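Local coordinates for putative uncharacterized protein PH0186 (Pyrococcus horikoshii, PDB 2ZTS), which binds ADP with magnesium in a P-loop pocket of the KaiC type and is probably an ATP-binding protein of otherwise uncharacterised role, at residues V33-G38 with G201-D206; T45-F50 with T174-T179; V65-R70 with P145-R150; N119-L124 with L161-T166. All blocks are in the same frame, centred on the assembly; numbering follows the deposited sequence.

Contact 1 (V33-G38 with G201-D206); sequences VLLTGG and GVIVLD
I203 reaches across to V33 and L35 from the neighbouring parallel strand. Its CB lies 3.8 Å from L35 CD1. The branch CG2, anti to the backbone N, meets the same methyl, while CG1 (chi1 -59°) turns instead to V33 CG1 at 3.9 Å. The tip CD1 presses on V33 CG1 at 3.5 Å, closer than usual van der Waals contact. L35 CD1 is shared, since L205 CG also touches it at 3.8 Å. On the other face T36 and V204 lie side by side, with CG2 of T36 4.0 Å from CG2 of V204, and T36 OG1 bonds to L189 O. Four backbone hydrogen bonds join the strands, from L34 N to G201 O, I203 N to L34 O, T36 N to I203 O and L205 N to T36 O. Beyond them one water accepts from G38 N and donates to L205 O and D206 OD1. A side chain on G37 would collide with L205 O. Strand 32-36, between strands 174-179 and 201-209 in the sheet, runs into the glycine-rich turn of a P-loop (Walker A) whose G38 touches ADP.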
# COMPACT_ATOMS: atom_id res chain seq x y z
N VAL C 33 -27.23 3.98 12.46
CA VAL C 33 -26.69 4.75 11.33
C VAL C 33 -25.24 5.08 11.61
O VAL C 33 -24.93 5.62 12.67
CB VAL C 33 -27.43 6.04 11.16
CG1 VAL C 33 -26.93 6.84 9.94
CG2 VAL C 33 -28.96 5.75 11.00
N LEU C 34 -24.37 4.73 10.67
CA LEU C 34 -22.97 5.06 10.67
C LEU C 34 -22.83 6.37 9.96
O LEU C 34 -23.17 6.51 8.78
CB LEU C 34 -22.14 3.98 9.96
CG LEU C 34 -20.62 4.20 10.11
CD1 LEU C 34 -20.13 3.97 11.55
CD2 LEU C 34 -19.84 3.35 9.16
N LEU C 35 -22.40 7.36 10.72
CA LEU C 35 -22.06 8.67 10.23
C LEU C 35 -20.50 8.73 10.10
O LEU C 35 -19.75 8.64 11.12
CB LEU C 35 -22.61 9.70 11.18
CG LEU C 35 -22.24 11.12 10.79
CD1 LEU C 35 -22.89 11.52 9.45
CD2 LEU C 35 -22.60 12.08 11.86
N THR C 36 -20.01 8.85 8.86
CA THR C 36 -18.57 8.77 8.55
C THR C 36 -18.11 9.96 7.72
O THR C 36 -18.89 10.59 7.04
CB THR C 36 -18.25 7.40 7.88
OG1 THR C 36 -16.83 7.27 7.65
CG2 THR C 36 -18.92 7.21 6.50
N GLY C 37 -16.84 10.30 7.86
CA GLY C 37 -16.21 11.41 7.24
C GLY C 37 -14.91 11.77 7.96
O GLY C 37 -14.68 11.39 9.13
N GLY C 38 -14.08 12.52 7.24
CA GLY C 38 -12.77 12.95 7.73
C GLY C 38 -12.89 13.95 8.85
O GLY C 38 -13.98 14.45 9.22
N GLY C 201 -27.73 1.85 8.15
CA GLY C 201 -27.70 3.12 7.43
C GLY C 201 -26.26 3.63 7.38
O GLY C 201 -25.55 3.45 8.37
N VAL C 202 -25.84 4.29 6.28
CA VAL C 202 -24.54 5.00 6.22
C VAL C 202 -24.67 6.37 5.57
O VAL C 202 -25.22 6.50 4.47
CB VAL C 202 -23.50 4.21 5.43
CG1 VAL C 202 -22.19 4.96 5.35
CG2 VAL C 202 -23.34 2.84 6.03
N ILE C 203 -24.19 7.38 6.27
CA ILE C 203 -24.17 8.75 5.82
C ILE C 203 -22.70 9.20 5.77
O ILE C 203 -21.98 9.07 6.78
CB ILE C 203 -24.96 9.67 6.82
CG1 ILE C 203 -26.41 9.19 6.92
CG2 ILE C 203 -24.95 11.08 6.29
CD1 ILE C 203 -27.16 9.75 8.09
N VAL C 204 -22.31 9.76 4.63
CA VAL C 204 -20.98 10.34 4.43
C VAL C 204 -21.03 11.85 4.40
O VAL C 204 -21.80 12.43 3.68
CB VAL C 204 -20.34 9.85 3.10
CG1 VAL C 204 -18.89 10.35 2.94
CG2 VAL C 204 -20.44 8.35 3.01
N LEU C 205 -20.19 12.47 5.20
CA LEU C 205 -19.92 13.88 5.21
C LEU C 205 -18.56 14.06 4.61
O LEU C 205 -17.63 13.37 4.99
CB LEU C 205 -19.88 14.39 6.64
CG LEU C 205 -21.12 14.25 7.52
CD1 LEU C 205 -21.07 15.14 8.73
CD2 LEU C 205 -22.39 14.52 6.76
N ASP C 206 -18.43 15.01 3.72
CA ASP C 206 -17.19 15.21 2.96
C ASP C 206 -16.95 16.71 2.75
O ASP C 206 -17.85 17.54 2.95
CB ASP C 206 -17.30 14.54 1.59
CG ASP C 206 -15.95 14.05 1.07
OD1 ASP C 206 -14.91 14.27 1.76
OD2 ASP C 206 -15.86 13.41 -0.02
O HOH W 1 -14.80 12.95 4.37

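Contact 2 (T45-F50 with T174-T179); sequences TFAAQF and TTILTT. With ADP (adenosine-5'-diphosphate), chain H.
I176 sets its CD1 over one face of the F50 ring, 3.5 Å above the plane and shifted toward the rim, a CH-pi contact with F50 CD2 as the nearest ring atom at 3.6 Å. Its chi1 of -65° sets CG1 anti to the carbonyl carbon, and the extended second torsion (166°) carries CD1 up to the helix, where it also meets the edge of the F46 ring at CE2, 4.1 Å away. The other branch, CG2, stands 4.5 Å from A47 CB. At its far end the F50 ring turns its edge to the strand backbone: T174 O lies in the ring plane, 3.7 Å from F50 CZ. T174 CG2 also meets CZ, the two side chains crossing at about a right angle. An alanine in place of F50 would probably open a gap between helix and strand, I176 CD1 losing the ring face it lies on and T174 CG2 its contact with CZ. Five residues before F50, T45 gives both its backbone N (2.9 Å) and its OG1 (2.8 Å) to ADP O1A. The helix and strand segments run nearly antiparallel, at 164°, and T178 OG1 bonds to D142 near the magnesium. This is the helix of a P-loop NTPase, packed on one face of the central sheet with its start on the phosphates.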
# COMPACT_ATOMS: atom_id res chain seq x y z
N THR C 45 -21.17 17.64 15.28
CA THR C 45 -22.21 18.63 15.13
C THR C 45 -23.55 18.04 14.71
O THR C 45 -24.57 18.28 15.34
CB THR C 45 -21.71 19.68 14.11
OG1 THR C 45 -20.61 20.36 14.73
CG2 THR C 45 -22.72 20.79 13.90
N PHE C 46 -23.52 17.27 13.65
CA PHE C 46 -24.66 16.54 13.10
C PHE C 46 -25.24 15.57 14.17
O PHE C 46 -26.44 15.58 14.42
CB PHE C 46 -24.13 15.79 11.91
CG PHE C 46 -25.15 15.12 11.10
CD1 PHE C 46 -25.45 15.58 9.86
CD2 PHE C 46 -25.82 14.00 11.60
CE1 PHE C 46 -26.41 14.94 9.10
CE2 PHE C 46 -26.80 13.35 10.85
CZ PHE C 46 -27.09 13.80 9.61
N ALA C 47 -24.39 14.81 14.86
CA ALA C 47 -24.83 13.93 15.97
C ALA C 47 -25.43 14.67 17.17
O ALA C 47 -26.43 14.21 17.77
CB ALA C 47 -23.71 13.08 16.44
N ALA C 48 -24.89 15.85 17.47
CA ALA C 48 -25.37 16.64 18.58
C ALA C 48 -26.72 17.24 18.22
O ALA C 48 -27.61 17.29 19.07
CB ALA C 48 -24.40 17.68 18.94
N GLN C 49 -26.85 17.70 16.98
CA GLN C 49 -28.07 18.29 16.50
C GLN C 49 -29.22 17.28 16.58
O GLN C 49 -30.35 17.62 17.00
CB GLN C 49 -27.89 18.79 15.06
CG GLN C 49 -28.83 19.90 14.63
CD GLN C 49 -28.33 20.63 13.39
OE1 GLN C 49 -27.12 20.78 13.23
NE2 GLN C 49 -29.24 21.05 12.50
N PHE C 50 -28.92 16.03 16.22
CA PHE C 50 -29.88 14.94 16.27
C PHE C 50 -30.39 14.78 17.69
O PHE C 50 -31.59 14.59 17.87
CB PHE C 50 -29.21 13.65 15.75
CG PHE C 50 -29.99 12.35 15.98
CD1 PHE C 50 -31.13 12.04 15.24
CD2 PHE C 50 -29.48 11.36 16.77
CE1 PHE C 50 -31.77 10.83 15.38
CE2 PHE C 50 -30.13 10.11 16.91
CZ PHE C 50 -31.26 9.86 16.20
N THR C 174 -32.88 4.56 18.18
CA THR C 174 -32.40 4.99 16.89
C THR C 174 -31.08 5.64 17.18
O THR C 174 -31.05 6.58 17.94
CB THR C 174 -33.34 6.01 16.30
OG1 THR C 174 -34.65 5.44 16.08
CG2 THR C 174 -32.81 6.49 14.92
N THR C 175 -30.01 5.12 16.60
CA THR C 175 -28.65 5.43 16.97
C THR C 175 -27.81 5.97 15.81
O THR C 175 -27.90 5.41 14.71
CB THR C 175 -28.00 4.12 17.43
OG1 THR C 175 -28.77 3.60 18.53
CG2 THR C 175 -26.55 4.34 18.00
N ILE C 176 -27.00 7.02 16.07
CA ILE C 176 -25.86 7.41 15.21
C ILE C 176 -24.52 7.04 15.89
O ILE C 176 -24.26 7.37 17.06
CB ILE C 176 -25.89 8.89 14.88
CG1 ILE C 176 -27.12 9.20 14.04
CG2 ILE C 176 -24.59 9.35 14.14
CD1 ILE C 176 -27.46 10.70 13.91
N LEU C 177 -23.68 6.32 15.16
CA LEU C 177 -22.30 6.01 15.53
C LEU C 177 -21.43 6.76 14.56
O LEU C 177 -21.70 6.75 13.35
CB LEU C 177 -21.98 4.51 15.36
CG LEU C 177 -22.95 3.50 15.97
CD1 LEU C 177 -22.66 2.10 15.53
CD2 LEU C 177 -22.87 3.60 17.49
N THR C 178 -20.38 7.38 15.06
CA THR C 178 -19.49 8.14 14.20
C THR C 178 -18.19 7.42 14.06
O THR C 178 -17.74 6.77 15.02
CB THR C 178 -19.24 9.54 14.73
OG1 THR C 178 -18.46 9.49 15.93
CG2 THR C 178 -20.57 10.19 15.15
N THR C 179 -17.61 7.50 12.86
CA THR C 179 -16.25 7.02 12.64
C THR C 179 -15.54 7.94 11.65
O THR C 179 -16.16 8.79 11.01
CB THR C 179 -16.26 5.57 12.22
OG1 THR C 179 -14.92 5.05 12.19
CG2 THR C 179 -16.74 5.40 10.81
PB ADP H . -15.84 16.38 13.13
O1B ADP H . -16.26 15.75 11.87
O2B ADP H . -14.32 16.42 13.29
O3B ADP H . -16.50 15.72 14.40
PA ADP H . -17.17 18.87 13.91
O1A ADP H . -18.67 18.51 14.05
O2A ADP H . -16.45 18.97 15.24
O3A ADP H . -16.38 17.89 12.88
O5' ADP H . -17.16 20.21 13.06
C5' ADP H . -16.62 21.40 13.55
C4' ADP H . -16.68 22.49 12.50
O4' ADP H . -17.89 23.21 12.44
C3' ADP H . -15.57 23.49 12.75
O3' ADP H . -14.35 22.91 12.27
C2' ADP H . -16.10 24.72 12.04
O2' ADP H . -15.80 24.72 10.69
C1' ADP H . -17.62 24.59 12.17
N9 ADP H . -18.17 25.34 13.31
C8 ADP H . -17.98 25.06 14.66
N7 ADP H . -18.68 25.95 15.39
C5 ADP H . -19.28 26.81 14.53
C6 ADP H . -20.12 27.91 14.71
N6 ADP H . -20.70 28.14 15.90
N1 ADP H . -20.61 28.58 13.59
C2 ADP H . -20.28 28.16 12.31
N3 ADP H . -19.45 27.05 12.13
C4 ADP H . -18.97 26.41 13.22

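Contact 3 (V65-R70 with P145-R150); sequences VTLEER and PSIALR
L67 lies against S146, with CB of L67 3.2 Å from S146 OG, and extends CD2 to I147 CG1 at 3.8 Å, the two side chains passing at a slant. Its carbonyl oxygen sits over one face of the R150 guanidinium, 3.1 Å from R150 NH1, but the angle is poor and the pair makes no hydrogen bond. One N-H of NH1 bonds instead to S146 O at 3.1 Å with an angle of 162°, and that oxygen lies in the guanidinium plane. This bond from R150 back to the first turn of the short helix would fix the rotation of the flat group beneath L67 O. An alanine in place of R150 would probably cost S146 O this bond and strip the flat cover from L67 O. E68 CG, meanwhile, lies 3.9 Å from S146 CB.

The setting is the C-terminal edge of the parallel sheet in a P-loop NTPase, where loops line the nucleotide site; E68 and E69 probably match the adjacent glutamates of KaiC, and the E68 side chain is about 4 Å from a bound magnesium ion.

A second shell positions these groups. S143 takes a hydrogen bond from S146 OG on its carbonyl oxygen and pairs its hydroxyl with E68 OE2. S146 OG points that way from the position between backbone N and carbonyl carbon (chi1 71°). T66 OG1 accepts from E69 N at 3.2 Å, an ST motif that shapes the turn after the strand. Farther out, F197 of the third subunit packs on E68, P145 and L149.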
# COMPACT_ATOMS: atom_id res chain seq x y z
N VAL C 65 -23.27 9.88 23.96
CA VAL C 65 -22.10 9.27 24.58
C VAL C 65 -20.90 9.86 23.86
O VAL C 65 -20.88 9.81 22.64
CB VAL C 65 -22.09 7.79 24.38
CG1 VAL C 65 -20.86 7.16 24.95
CG2 VAL C 65 -23.40 7.14 24.89
N THR C 66 -19.92 10.40 24.59
CA THR C 66 -18.70 10.86 24.00
C THR C 66 -17.41 10.43 24.71
O THR C 66 -17.29 10.53 25.91
CB THR C 66 -18.76 12.41 23.81
OG1 THR C 66 -17.48 12.91 23.41
CG2 THR C 66 -19.17 13.15 25.05
N LEU C 67 -16.46 9.92 23.94
CA LEU C 67 -15.11 9.65 24.43
C LEU C 67 -14.10 10.52 23.67
O LEU C 67 -12.89 10.39 23.81
CB LEU C 67 -14.83 8.13 24.27
CG LEU C 67 -14.92 7.13 25.44
CD1 LEU C 67 -15.29 7.69 26.82
CD2 LEU C 67 -15.79 5.97 25.10
N GLU C 68 -14.60 11.41 22.81
CA GLU C 68 -13.77 12.41 22.12
C GLU C 68 -13.52 13.66 22.98
O GLU C 68 -12.53 14.38 22.86
CB GLU C 68 -14.50 12.86 20.86
CG GLU C 68 -14.72 11.78 19.80
CD GLU C 68 -13.73 11.82 18.60
OE1 GLU C 68 -13.13 12.91 18.35
OE2 GLU C 68 -13.61 10.78 17.88
N GLU C 69 -14.47 13.99 23.83
CA GLU C 69 -14.30 15.19 24.64
C GLU C 69 -15.05 15.05 25.98
O GLU C 69 -15.73 14.05 26.22
CB GLU C 69 -14.79 16.40 23.82
CG GLU C 69 -16.25 16.37 23.45
CD GLU C 69 -16.62 17.42 22.42
OE1 GLU C 69 -16.15 18.56 22.57
OE2 GLU C 69 -17.38 17.07 21.46
N ARG C 70 -14.94 16.04 26.86
CA ARG C 70 -15.72 15.90 28.08
C ARG C 70 -17.10 16.61 27.95
O ARG C 70 -17.33 17.38 27.01
CB ARG C 70 -14.88 16.09 29.39
CG ARG C 70 -14.24 17.42 29.73
CD ARG C 70 -12.75 17.52 29.44
NE ARG C 70 -12.03 18.29 30.44
CZ ARG C 70 -11.77 19.59 30.42
NH1 ARG C 70 -12.17 20.40 29.43
NH2 ARG C 70 -11.07 20.09 31.43
N PRO C 145 -13.57 5.38 16.77
CA PRO C 145 -12.10 5.48 16.97
C PRO C 145 -11.73 5.93 18.40
O PRO C 145 -10.72 5.50 18.87
CB PRO C 145 -11.68 6.57 15.98
CG PRO C 145 -12.75 6.62 14.97
CD PRO C 145 -14.05 6.23 15.66
N SER C 146 -12.56 6.74 19.07
CA SER C 146 -12.27 7.22 20.41
C SER C 146 -12.26 6.02 21.38
O SER C 146 -11.43 5.98 22.32
CB SER C 146 -13.24 8.32 20.86
OG SER C 146 -14.60 7.83 21.14
N ILE C 147 -13.15 5.05 21.14
CA ILE C 147 -13.19 3.83 21.92
C ILE C 147 -11.94 2.98 21.61
O ILE C 147 -11.26 2.49 22.48
CB ILE C 147 -14.45 2.97 21.65
CG1 ILE C 147 -15.74 3.71 22.03
CG2 ILE C 147 -14.32 1.64 22.36
CD1 ILE C 147 -17.03 2.96 21.57
N ALA C 148 -11.70 2.75 20.34
CA ALA C 148 -10.64 1.89 19.93
C ALA C 148 -9.30 2.36 20.43
O ALA C 148 -8.48 1.54 20.87
CB ALA C 148 -10.62 1.75 18.36
N LEU C 149 -9.05 3.67 20.34
CA LEU C 149 -7.76 4.20 20.75
C LEU C 149 -7.53 4.03 22.23
O LEU C 149 -6.40 4.10 22.65
CB LEU C 149 -7.61 5.68 20.40
CG LEU C 149 -7.58 5.88 18.86
CD1 LEU C 149 -7.77 7.33 18.54
CD2 LEU C 149 -6.26 5.32 18.27
N ARG C 150 -8.60 3.81 23.01
CA ARG C 150 -8.45 3.60 24.48
C ARG C 150 -8.27 2.17 24.91
O ARG C 150 -8.03 1.89 26.09
CB ARG C 150 -9.59 4.27 25.27
CG ARG C 150 -9.45 5.74 25.35
CD ARG C 150 -10.73 6.56 25.75
NE ARG C 150 -10.35 7.97 25.93
CZ ARG C 150 -10.20 8.88 24.94
NH1 ARG C 150 -10.43 8.57 23.67
NH2 ARG C 150 -9.84 10.14 25.24

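Contact 4 (N119-L124 with L161-T166); sequences NVDNFL and LLKLNT
K163 meets both D121 and L124 at about a right angle, its root on the leucine and its tip at the carboxylate. Near the backbone, K163 CB rests 3.9 Å from L124 CD2. Farther along, K163 CD comes within 4.2 Å of V120 CG1, and D121 OD1 approaches both CD and CE of the lysine at 3.4 Å. A bend at the last torsion (chi4 -85°) then sets NZ 3.3 Å from D121 OD1, with the second carboxylate oxygen more distant. The pair is a salt bridge whose hydrogen bond is weak, and because K163 is exposed, solvent is likely to share in holding the charge. Below the salt bridge the contact becomes apolar: L124 CD1 and L164 CD1 come no nearer than 4.4 Å. T166 OG1 donates to K163 O, a bond of 2.7 Å within one helix turn. The axes of segments 120-124 and 161-166 approach to 11.0 Å at 24°, so they run roughly parallel and are joined through long side chains. F123 turns to L67 and I147. L162 packs on L149 of the second subunit. Neighbouring, nearly parallel helices, each leading to a strand of a parallel sheet, belong to the alpha/beta fold of P-loop NTPases.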
# COMPACT_ATOMS: atom_id res chain seq x y z
N ASN C 119 -12.62 0.14 30.49
CA ASN C 119 -13.37 -1.09 30.74
C ASN C 119 -14.64 -1.16 29.88
O ASN C 119 -15.68 -0.58 30.20
CB ASN C 119 -13.70 -1.23 32.23
CG ASN C 119 -14.26 -2.61 32.60
OD1 ASN C 119 -13.80 -3.20 33.55
ND2 ASN C 119 -15.29 -3.09 31.88
N VAL C 120 -14.54 -1.97 28.83
CA VAL C 120 -15.55 -2.11 27.80
C VAL C 120 -16.92 -2.49 28.35
O VAL C 120 -17.91 -1.83 28.00
CB VAL C 120 -15.11 -3.19 26.74
CG1 VAL C 120 -16.25 -3.48 25.75
CG2 VAL C 120 -13.90 -2.72 25.98
N ASP C 121 -16.97 -3.55 29.15
CA ASP C 121 -18.23 -4.11 29.64
C ASP C 121 -18.95 -3.15 30.60
O ASP C 121 -20.15 -3.00 30.52
CB ASP C 121 -18.01 -5.48 30.31
CG ASP C 121 -17.95 -6.64 29.31
OD1 ASP C 121 -18.10 -6.46 28.06
OD2 ASP C 121 -17.72 -7.80 29.70
N ASN C 122 -18.23 -2.51 31.50
CA ASN C 122 -18.82 -1.42 32.30
C ASN C 122 -19.43 -0.31 31.43
O ASN C 122 -20.57 0.15 31.63
CB ASN C 122 -17.78 -0.81 33.28
CG ASN C 122 -17.42 -1.74 34.47
OD1 ASN C 122 -16.50 -1.45 35.26
ND2 ASN C 122 -18.11 -2.85 34.57
N PHE C 123 -18.65 0.11 30.44
CA PHE C 123 -19.08 1.13 29.48
C PHE C 123 -20.46 0.87 28.92
O PHE C 123 -21.35 1.71 29.00
CB PHE C 123 -18.09 1.21 28.32
CG PHE C 123 -18.36 2.32 27.34
CD1 PHE C 123 -18.43 2.05 26.01
CD2 PHE C 123 -18.43 3.62 27.75
CE1 PHE C 123 -18.62 3.05 25.09
CE2 PHE C 123 -18.63 4.66 26.82
CZ PHE C 123 -18.72 4.36 25.50
N LEU C 124 -20.63 -0.32 28.38
CA LEU C 124 -21.82 -0.71 27.65
C LEU C 124 -23.04 -0.89 28.60
O LEU C 124 -24.15 -0.47 28.30
CB LEU C 124 -21.50 -2.04 26.88
CG LEU C 124 -21.09 -2.06 25.37
CD1 LEU C 124 -20.52 -0.79 24.82
CD2 LEU C 124 -20.14 -3.19 25.09
N LEU C 161 -16.96 -4.03 18.77
CA LEU C 161 -18.08 -3.71 17.88
C LEU C 161 -19.18 -4.79 17.86
O LEU C 161 -20.38 -4.46 17.84
CB LEU C 161 -17.59 -3.39 16.49
CG LEU C 161 -16.93 -1.98 16.40
CD1 LEU C 161 -16.11 -1.78 15.13
CD2 LEU C 161 -17.98 -0.89 16.47
N LEU C 162 -18.79 -6.06 17.92
CA LEU C 162 -19.78 -7.12 18.02
C LEU C 162 -20.53 -7.06 19.39
O LEU C 162 -21.74 -7.12 19.43
CB LEU C 162 -19.12 -8.48 17.75
CG LEU C 162 -18.83 -8.73 16.25
CD1 LEU C 162 -18.19 -10.08 16.10
CD2 LEU C 162 -20.03 -8.61 15.32
N LYS C 163 -19.83 -6.81 20.50
CA LYS C 163 -20.58 -6.55 21.74
C LYS C 163 -21.52 -5.34 21.69
O LYS C 163 -22.64 -5.39 22.21
CB LYS C 163 -19.67 -6.38 22.95
CG LYS C 163 -18.87 -7.55 23.39
CD LYS C 163 -18.13 -7.12 24.70
CE LYS C 163 -17.21 -8.18 25.29
NZ LYS C 163 -17.96 -9.16 26.19
N LEU C 164 -21.09 -4.24 21.04
CA LEU C 164 -21.95 -3.09 20.95
C LEU C 164 -23.21 -3.43 20.17
O LEU C 164 -24.30 -2.95 20.51
CB LEU C 164 -21.26 -1.93 20.27
CG LEU C 164 -22.01 -0.69 19.90
CD1 LEU C 164 -22.68 -0.04 21.10
CD2 LEU C 164 -20.97 0.26 19.37
N ASN C 165 -23.05 -4.19 19.09
CA ASN C 165 -24.16 -4.53 18.17
C ASN C 165 -25.23 -5.28 18.95
O ASN C 165 -26.40 -5.00 18.78
CB ASN C 165 -23.64 -5.40 17.02
CG ASN C 165 -24.72 -5.80 16.03
OD1 ASN C 165 -25.39 -4.96 15.45
ND2 ASN C 165 -24.87 -7.13 15.81
N THR C 166 -24.81 -6.19 19.82
CA THR C 166 -25.75 -6.99 20.58
C THR C 166 -26.59 -6.08 21.51
O THR C 166 -27.79 -6.27 21.57
CB THR C 166 -25.07 -8.14 21.40
OG1 THR C 166 -24.20 -7.57 22.39
CG2 THR C 166 -24.15 -8.99 20.58

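Overall arrangement
The example illustrates how the parallel part of a mixed sheet carries contacts on both faces. Contacts 1 and 2 lie deepest, their centres 9 Å apart, and are joined through the neighbouring strands 32-36 (contact 1) and 174-179 (contact 2); contact 1 also includes the next strand, 201-209. Along the chain contact 1 spans all the others, and contact 2 in turn encloses contacts 3 and 4, whose segments alternate. Strand 174-179 separates two layers: I176 faces helix 43-58, whereas L177 meets L164 of contact 4 on the other face. F123 joins contacts 3 and 4, centres 13 Å apart, by touching V65, L67 and I147. Contacts 1 and 2 hold residues of the nucleotide pocket, and contact 3 brings E68 close to it, while contact 4 belongs to the outer helical layer.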